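SIS domain protein (PDB 3FXA) probably acts as a sugar-phosphate isomerase, binding a phosphorylated sugar through its SIS (sugar isomerase) domain. Local coordinates at the interface of chains A and B. Numbering follows the deposited sequence. Chains: chain A/B, SIS domain protein.

The interface of chains A and B. Residues chain A 172, 175-176; chain B 2, 10, 149-151.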
# COMPACT_ATOMS: atom_id res chain seq x y z
N VAL A 172 -7.71 22.70 -2.30
CA VAL A 172 -8.96 23.40 -2.59
C VAL A 172 -8.63 24.70 -3.33
O VAL A 172 -9.28 25.01 -4.34
CB VAL A 172 -9.77 23.67 -1.32
CG1 VAL A 172 -10.95 24.60 -1.62
CG2 VAL A 172 -10.30 22.37 -0.71
N MSE A 175 -7.94 24.20 -7.06
CA MSE A 175 -9.09 23.95 -7.95
C MSE A 175 -9.54 25.24 -8.62
O MSE A 175 -9.78 25.28 -9.83
CB MSE A 175 -10.24 23.31 -7.18
CG MSE A 175 -9.92 21.90 -6.70
SE MSE A 175 -11.22 21.19 -5.44
CE MSE A 175 -12.72 21.01 -6.60
N THR A 176 -9.58 26.30 -7.82
CA THR A 176 -9.92 27.65 -8.32
C THR A 176 -8.74 28.24 -9.12
O THR A 176 -8.95 28.78 -10.23
CB THR A 176 -10.38 28.59 -7.18
OG1 THR A 176 -11.59 28.07 -6.60
CG2 THR A 176 -10.65 30.00 -7.72
N MSE B 2 -5.19 34.31 -9.60
CA MSE B 2 -5.22 34.57 -8.15
C MSE B 2 -3.96 35.21 -7.58
O MSE B 2 -2.87 34.63 -7.66
CB MSE B 2 -5.44 33.28 -7.38
CG MSE B 2 -6.67 32.52 -7.75
SE MSE B 2 -6.87 31.10 -6.49
CE MSE B 2 -7.77 32.08 -5.03
N ASN B 10 -8.90 32.25 0.38
CA ASN B 10 -9.43 30.93 -0.00
C ASN B 10 -9.02 29.88 1.02
O ASN B 10 -9.84 29.12 1.51
CB ASN B 10 -8.97 30.57 -1.42
CG ASN B 10 -9.58 29.26 -1.95
OD1 ASN B 10 -9.17 28.16 -1.58
ND2 ASN B 10 -10.53 29.38 -2.86
N PRO B 149 -15.63 22.43 2.05
CA PRO B 149 -14.97 23.62 1.47
C PRO B 149 -14.70 23.67 -0.05
O PRO B 149 -14.68 24.77 -0.60
CB PRO B 149 -13.66 23.69 2.25
CG PRO B 149 -13.36 22.28 2.56
CD PRO B 149 -14.71 21.74 2.97
N ASP B 150 -14.51 22.53 -0.73
CA ASP B 150 -14.19 22.57 -2.17
C ASP B 150 -15.35 23.19 -3.02
O ASP B 150 -16.52 22.99 -2.66
CB ASP B 150 -13.77 21.20 -2.68
CG ASP B 150 -14.93 20.25 -2.85
OD1 ASP B 150 -15.52 20.24 -3.96
OD2 ASP B 150 -15.22 19.47 -1.92
N PRO B 151 -15.04 23.96 -4.11
CA PRO B 151 -16.09 24.61 -4.94
C PRO B 151 -17.20 23.71 -5.53
O PRO B 151 -18.26 24.24 -5.88
CB PRO B 151 -15.29 25.25 -6.08
CG PRO B 151 -14.00 25.55 -5.49
CD PRO B 151 -13.70 24.40 -4.55
O HOH W 1 -11.40 26.77 -4.24
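Helix 157-177 of chain A presents one face, A:Val172, A:Met175 and A:Thr176, to two elements of chain B: the loop B:Pro149 to B:Pro151, and helix 4-23 with the segment before it. A:Val172 sends CG1 against the loop backbone, where it lies 3.9 Å from CA of B:Asp150 and also beside the carbonyl O of B:Pro149, while CG2 faces the CA and CB of B:Asp150. A short branched side chain suits this place, since its two methyls spread over the loop without holding the helix away from it. Nearly one turn on, the chain of A:Met175 runs extended through chi2, and its selenium meets the methylene of B:Asp150, with SE 3.8 Å from CB. The bend at chi3 (68°) then swings the CE methyl toward CD of B:Pro151 and beside the carboxylate oxygen OD1 of B:Asp150. The flexible methionine chain, here as selenomethionine with selenium in place of sulfur, can follow the contour of the loop. The rigid ring of B:Pro151 offers CD to A:Val172 and A:Met175, and CG to A:Thr176, whose OG1 is 3.7 Å away. The two branches of A:Thr176 divide the work: the methyl CG2 faces the selenium of B:Met2, also selenomethionine, in a loose contact of 4.1 Å, and the hydroxyl turns to a water between the chains. That water lies 2.7 Å from OG1 of A:Thr176 and 2.8 Å from the backbone O of A:Val172. From the other chain B:Asn10, its CG anti to the backbone N (chi1 -175°), gives the water an N-H from ND2 at 3.1 Å, nearly straight (169° at the hydrogen), while its OD1 lies beside A:Val172; a carboxamide suits both tasks. By joining apolar packing to this water bridge, the patch, with its two-fold twin, probably helps hold two subunits together, if this pair within the deposited tetramer is the biological one.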